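Local coordinates for protein amidase, hydantoinase/carbamoylase family (Burkholderia vietnamiensis, PDB 5I4M) that probably hydrolyses N-carbamoyl-L-amino acids as a dimeric, two-zinc amidase of the peptidase M20 family, at residues 232-243 / 300-311. Residues are numbered along the deposited sequence; the frame is centred on the assembly and turned at random.
With 3PG (3-phosphoglyceric acid), chain E.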
loop_
_atom_site.group_PDB
_atom_site.type_symbol
_atom_site.label_atom_id
_atom_site.label_comp_id
_atom_site.label_asym_id
_atom_site.label_seq_id
_atom_site.Cartn_x
_atom_site.Cartn_y
_atom_site.Cartn_z
ATOM N N GLN A 232 -22.475 -19.526 4.239
ATOM C CA GLN A 232 -22.786 -18.793 3.026
ATOM C C GLN A 232 -21.660 -18.966 2.009
ATOM O O GLN A 232 -20.554 -19.391 2.339
ATOM C CB GLN A 232 -23.027 -17.314 3.334
ATOM C CG GLN A 232 -21.781 -16.508 3.626
ATOM C CD GLN A 232 -22.099 -15.025 3.750
ATOM O OE1 GLN A 232 -23.078 -14.545 3.175
ATOM N NE2 GLN A 232 -21.290 -14.306 4.513
ATOM N N GLY A 233 -21.961 -18.653 0.742
ATOM C CA GLY A 233 -20.970 -18.773 -0.310
ATOM C C GLY A 233 -20.121 -17.517 -0.443
ATOM O O GLY A 233 -20.482 -16.452 0.058
ATOM N N GLN A 234 -18.987 -17.658 -1.136
ATOM C CA GLN A 234 -18.054 -16.553 -1.319
ATOM C C GLN A 234 -17.486 -16.561 -2.731
ATOM O O GLN A 234 -17.339 -17.615 -3.356
ATOM C CB GLN A 234 -16.879 -16.620 -0.339
ATOM C CG GLN A 234 -17.269 -16.764 1.122
ATOM C CD GLN A 234 -16.122 -16.381 2.044
ATOM O OE1 GLN A 234 -15.540 -15.314 1.900
ATOM N NE2 GLN A 234 -15.785 -17.260 2.981
ATOM N N ARG A 235 -17.162 -15.366 -3.215
ATOM C CA ARG A 235 -16.366 -15.167 -4.416
ATOM C C ARG A 235 -15.324 -14.111 -4.085
ATOM O O ARG A 235 -15.681 -13.031 -3.612
ATOM C CB ARG A 235 -17.233 -14.705 -5.604
ATOM C CG ARG A 235 -18.178 -15.779 -6.194
ATOM C CD ARG A 235 -19.089 -15.172 -7.276
ATOM N NE ARG A 235 -20.078 -16.118 -7.792
ATOM C CZ ARG A 235 -20.011 -16.687 -8.990
ATOM N NH1 ARG A 235 -18.996 -16.402 -9.801
ATOM N NH2 ARG A 235 -20.968 -17.531 -9.386
ATOM N N TRP A 236 -14.046 -14.423 -4.314
ATOM C CA TRP A 236 -12.955 -13.474 -4.135
ATOM C C TRP A 236 -12.301 -13.166 -5.476
ATOM O O TRP A 236 -12.191 -14.037 -6.345
ATOM C CB TRP A 236 -11.871 -14.012 -3.196
ATOM C CG TRP A 236 -12.279 -14.240 -1.768
ATOM C CD1 TRP A 236 -13.542 -14.236 -1.247
ATOM C CD2 TRP A 236 -11.392 -14.514 -0.681
ATOM N NE1 TRP A 236 -13.495 -14.494 0.112
ATOM C CE2 TRP A 236 -12.183 -14.665 0.480
ATOM C CE3 TRP A 236 -9.999 -14.639 -0.577
ATOM C CZ2 TRP A 236 -11.625 -14.940 1.735
ATOM C CZ3 TRP A 236 -9.445 -14.901 0.667
ATOM C CH2 TRP A 236 -10.257 -15.050 1.805
ATOM N N TYR A 237 -11.823 -11.931 -5.613
ATOM C CA TYR A 237 -11.259 -11.453 -6.869
ATOM C C TYR A 237 -9.945 -10.735 -6.616
ATOM O O TYR A 237 -9.711 -10.198 -5.531
ATOM C CB TYR A 237 -12.196 -10.467 -7.585
ATOM C CG TYR A 237 -13.592 -10.972 -7.792
ATOM C CD1 TYR A 237 -14.518 -10.958 -6.752
ATOM C CD2 TYR A 237 -13.998 -11.448 -9.027
ATOM C CE1 TYR A 237 -15.802 -11.420 -6.937
ATOM C CE2 TYR A 237 -15.292 -11.903 -9.225
ATOM C CZ TYR A 237 -16.185 -11.885 -8.173
ATOM O OH TYR A 237 -17.471 -12.342 -8.359
ATOM N N GLU A 238 -9.111 -10.709 -7.657
ATOM C CA GLU A 238 -7.941 -9.850 -7.746
ATOM C C GLU A 238 -8.069 -9.010 -9.010
ATOM O O GLU A 238 -8.324 -9.547 -10.094
ATOM C CB GLU A 238 -6.645 -10.671 -7.774
ATOM C CG GLU A 238 -6.328 -11.341 -6.430
ATOM C CD GLU A 238 -5.035 -12.149 -6.430
ATOM O OE1 GLU A 238 -4.637 -12.621 -5.341
ATOM O OE2 GLU A 238 -4.413 -12.305 -7.503
ATOM N N ILE A 239 -7.910 -7.699 -8.871
ATOM C CA ILE A 239 -8.044 -6.782 -9.997
ATOM C C ILE A 239 -6.807 -5.902 -10.037
ATOM O O ILE A 239 -6.415 -5.333 -9.012
ATOM C CB ILE A 239 -9.310 -5.914 -9.882
ATOM C CG1 ILE A 239 -10.558 -6.792 -9.921
ATOM C CG2 ILE A 239 -9.361 -4.910 -11.030
ATOM C CD1 ILE A 239 -11.850 -6.043 -9.611
ATOM N N THR A 240 -6.185 -5.797 -11.207
ATOM C CA THR A 240 -5.153 -4.792 -11.426
ATOM C C THR A 240 -5.645 -3.848 -12.515
ATOM O O THR A 240 -6.005 -4.297 -13.608
ATOM C CB THR A 240 -3.817 -5.429 -11.823
ATOM O OG1 THR A 240 -3.336 -6.250 -10.751
ATOM C CG2 THR A 240 -2.782 -4.347 -12.122
ATOM N N PHE A 241 -5.710 -2.557 -12.194
ATOM C CA PHE A 241 -5.904 -1.509 -13.188
ATOM C C PHE A 241 -4.540 -0.984 -13.613
ATOM O O PHE A 241 -3.689 -0.704 -12.763
ATOM C CB PHE A 241 -6.705 -0.336 -12.618
ATOM C CG PHE A 241 -8.191 -0.529 -12.614
ATOM C CD1 PHE A 241 -8.826 -1.217 -13.627
ATOM C CD2 PHE A 241 -8.955 0.032 -11.605
ATOM C CE1 PHE A 241 -10.213 -1.366 -13.623
ATOM C CE2 PHE A 241 -10.328 -0.114 -11.592
ATOM C CZ PHE A 241 -10.956 -0.819 -12.608
ATOM N N THR A 242 -4.345 -0.807 -14.914
ATOM C CA THR A 242 -3.142 -0.152 -15.417
ATOM C C THR A 242 -3.538 1.106 -16.176
ATOM O O THR A 242 -4.340 1.044 -17.116
ATOM C CB THR A 242 -2.330 -1.090 -16.305
ATOM O OG1 THR A 242 -2.008 -2.283 -15.572
ATOM C CG2 THR A 242 -1.034 -0.395 -16.729
ATOM N N GLY A 243 -3.001 2.247 -15.745
ATOM C CA GLY A 243 -3.157 3.494 -16.469
ATOM C C GLY A 243 -1.802 3.990 -16.924
ATOM O O GLY A 243 -1.033 3.235 -17.521
ATOM N N GLY A 300 -0.076 4.764 -11.708
ATOM C CA GLY A 300 -0.142 4.122 -13.008
ATOM C C GLY A 300 -0.596 2.680 -12.936
ATOM O O GLY A 300 -0.956 2.092 -13.960
ATOM N N ARG A 301 -0.598 2.094 -11.737
ATOM C CA ARG A 301 -1.026 0.710 -11.568
ATOM C C ARG A 301 -1.563 0.530 -10.156
ATOM O O ARG A 301 -0.928 0.962 -9.195
ATOM C CB ARG A 301 0.136 -0.261 -11.829
ATOM C CG ARG A 301 -0.282 -1.719 -11.938
ATOM C CD ARG A 301 0.897 -2.637 -12.277
ATOM N NE ARG A 301 1.799 -2.853 -11.144
ATOM C CZ ARG A 301 3.045 -2.387 -11.069
ATOM N NH1 ARG A 301 3.559 -1.673 -12.064
ATOM N NH2 ARG A 301 3.783 -2.640 -9.994
ATOM N N VAL A 302 -2.731 -0.091 -10.024
ATOM C CA VAL A 302 -3.258 -0.391 -8.695
ATOM C C VAL A 302 -3.791 -1.817 -8.699
ATOM O O VAL A 302 -4.605 -2.184 -9.557
ATOM C CB VAL A 302 -4.352 0.596 -8.240
ATOM C CG1 VAL A 302 -4.893 0.170 -6.859
ATOM C CG2 VAL A 302 -3.801 2.029 -8.180
ATOM N N PHE A 303 -3.318 -2.613 -7.749
ATOM C CA PHE A 303 -3.835 -3.950 -7.476
ATOM C C PHE A 303 -4.774 -3.865 -6.283
ATOM O O PHE A 303 -4.471 -3.178 -5.303
ATOM C CB PHE A 303 -2.678 -4.909 -7.166
ATOM C CG PHE A 303 -3.104 -6.233 -6.569
ATOM C CD1 PHE A 303 -3.245 -6.380 -5.192
ATOM C CD2 PHE A 303 -3.328 -7.330 -7.384
ATOM C CE1 PHE A 303 -3.632 -7.604 -4.636
ATOM C CE2 PHE A 303 -3.701 -8.559 -6.838
ATOM C CZ PHE A 303 -3.854 -8.691 -5.463
ATOM N N PHE A 304 -5.907 -4.567 -6.354
ATOM C CA PHE A 304 -6.780 -4.621 -5.185
ATOM C C PHE A 304 -7.639 -5.877 -5.244
ATOM O O PHE A 304 -7.733 -6.549 -6.279
ATOM C CB PHE A 304 -7.640 -3.358 -5.050
ATOM C CG PHE A 304 -8.564 -3.117 -6.211
ATOM C CD1 PHE A 304 -8.101 -2.508 -7.367
ATOM C CD2 PHE A 304 -9.885 -3.492 -6.139
ATOM C CE1 PHE A 304 -8.953 -2.285 -8.440
ATOM C CE2 PHE A 304 -10.739 -3.274 -7.207
ATOM C CZ PHE A 304 -10.266 -2.673 -8.356
ATOM N N THR A 305 -8.256 -6.190 -4.107
ATOM C CA THR A 305 -9.050 -7.400 -3.945
ATOM C C THR A 305 -10.519 -7.053 -3.774
ATOM O O THR A 305 -10.875 -5.959 -3.321
ATOM C CB THR A 305 -8.582 -8.219 -2.735
ATOM O OG1 THR A 305 -8.710 -7.436 -1.539
ATOM C CG2 THR A 305 -7.128 -8.632 -2.912
ATOM N N VAL A 306 -11.375 -7.998 -4.143
ATOM C CA VAL A 306 -12.802 -7.883 -3.880
ATOM C C VAL A 306 -13.257 -9.147 -3.181
ATOM O O VAL A 306 -12.833 -10.252 -3.536
ATOM C CB VAL A 306 -13.611 -7.641 -5.164
ATOM C CG1 VAL A 306 -15.098 -7.542 -4.840
ATOM C CG2 VAL A 306 -13.138 -6.376 -5.819
ATOM N N ASP A 307 -14.090 -8.972 -2.159
ATOM C CA ASP A 307 -14.613 -10.043 -1.320
ATOM C C ASP A 307 -16.128 -9.924 -1.379
ATOM O O ASP A 307 -16.681 -8.911 -0.938
ATOM C CB ASP A 307 -14.082 -9.887 0.112
ATOM C CG ASP A 307 -14.567 -10.973 1.070
ATOM O OD1 ASP A 307 -15.788 -11.201 1.198
ATOM O OD2 ASP A 307 -13.696 -11.574 1.731
ATOM N N PHE A 308 -16.789 -10.930 -1.957
ATOM C CA PHE A 308 -18.245 -10.982 -2.066
ATOM C C PHE A 308 -18.758 -12.222 -1.350
ATOM O O PHE A 308 -18.193 -13.308 -1.502
ATOM C CB PHE A 308 -18.723 -11.096 -3.525
ATOM C CG PHE A 308 -18.791 -9.793 -4.300
ATOM C CD1 PHE A 308 -18.806 -8.558 -3.677
ATOM C CD2 PHE A 308 -18.887 -9.839 -5.685
ATOM C CE1 PHE A 308 -18.899 -7.390 -4.429
ATOM C CE2 PHE A 308 -18.982 -8.676 -6.443
ATOM C CZ PHE A 308 -18.989 -7.453 -5.821
ATOM N N ARG A 309 -19.861 -12.085 -0.609
ATOM C CA ARG A 309 -20.474 -13.238 0.047
ATOM C C ARG A 309 -21.989 -13.089 0.037
ATOM O O ARG A 309 -22.513 -11.975 0.142
ATOM C CB ARG A 309 -19.999 -13.383 1.506
ATOM C CG ARG A 309 -18.522 -13.072 1.674
ATOM C CD ARG A 309 -18.059 -13.287 3.104
ATOM N NE ARG A 309 -16.652 -12.925 3.197
ATOM C CZ ARG A 309 -15.801 -13.451 4.067
ATOM N NH1 ARG A 309 -16.222 -14.358 4.946
ATOM N NH2 ARG A 309 -14.525 -13.095 4.034
ATOM N N HIS A 310 -22.689 -14.221 -0.090
ATOM C CA HIS A 310 -24.138 -14.232 0.082
ATOM C C HIS A 310 -24.584 -15.655 0.378
ATOM O O HIS A 310 -23.964 -16.611 -0.109
ATOM C CB HIS A 310 -24.863 -13.693 -1.167
ATOM C CG HIS A 310 -26.269 -13.254 -0.900
ATOM N ND1 HIS A 310 -27.334 -14.129 -0.897
ATOM C CD2 HIS A 310 -26.783 -12.036 -0.602
ATOM C CE1 HIS A 310 -28.441 -13.475 -0.602
ATOM N NE2 HIS A 310 -28.136 -12.201 -0.420
ATOM N N PRO A 311 -25.649 -15.835 1.168
ATOM C CA PRO A 311 -26.143 -17.194 1.442
ATOM C C PRO A 311 -26.870 -17.833 0.277
ATOM O O PRO A 311 -27.188 -19.025 0.358
ATOM C CB PRO A 311 -27.103 -16.990 2.620
ATOM C CG PRO A 311 -27.532 -15.533 2.498
ATOM C CD PRO A 311 -26.296 -14.829 2.033
HETATM C C1 3PG E . -13.155 -15.935 5.617
HETATM O O1 3PG E . -12.750 -14.773 5.434
HETATM O O2 3PG E . -14.361 -16.208 5.806
HETATM C C2 3PG E . -12.139 -17.040 5.604
HETATM O O3 3PG E . -12.780 -18.302 5.343
HETATM C C3 3PG E . -11.477 -17.089 6.962
HETATM O O1P 3PG E . -12.448 -17.449 7.947
HETATM P P 3PG E . -12.110 -17.201 9.530
HETATM O O2P 3PG E . -10.699 -17.695 9.747
HETATM O O3P 3PG E . -12.231 -15.692 9.692
HETATM O O4P 3PG E . -13.169 -18.043 10.262
#
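Strands 233-242 and 301-310 pair antiparallel in the sheet of the M20 dimerisation domain, from Gly233 opposite His310 to Thr242 opposite Arg301. Backbone bonds come in reciprocal couples, such as Ile239 N to Phe304 O and Phe304 N to Ile239 O, both 2.8 Å. One face is largely aromatic and aliphatic from Tyr237 to Phe241. Ile239 CB lies over the Phe304 ring, 4.0 Å from its centroid in a CH-pi contact, because chi1 of 61° sets that ring between its own backbone N and carbonyl carbon and swings it across the strand. Phe241 CD2 reaches the rim of the same ring, while Tyr237 CE1 meets Phe308 CD2 at 3.7 Å, the two ring planes 77° apart. Helices 259-276 and 313-334 pack on this side.

The other face carries the ligand site. Asp307 holds the Arg309 guanidinium side-on through the syn lone pairs of both carboxylate oxygens: NE to OD1 is 2.8 Å and NH2 to OD2 2.9 Å, nearly straight and close to the guanidinium plane. Held this way, Arg309 sends NH1 to O2 and NH2 to O1 of 3-phosphoglycerate, each 2.8 Å, a paired grip on its carboxylate. Gln234 runs alongside, its amide carbon CD over one guanidinium face near the rim, and NE2 adds a weak bond to O2. Asp307 lies alongside Trp236, OD2 approaching the NE1 side of its ring obliquely. Farther along, CD of the extended Glu238 chain lies at the edge of the Phe303 ring, and OE1 forms a salt bridge with Arg295 of the second subunit. His247 and Asn296 of that subunit also bind the ligand, with Gln214 and Gly378 of this one, a shared pocket consistent with the intersubunit active site of M20-family carbamoylases.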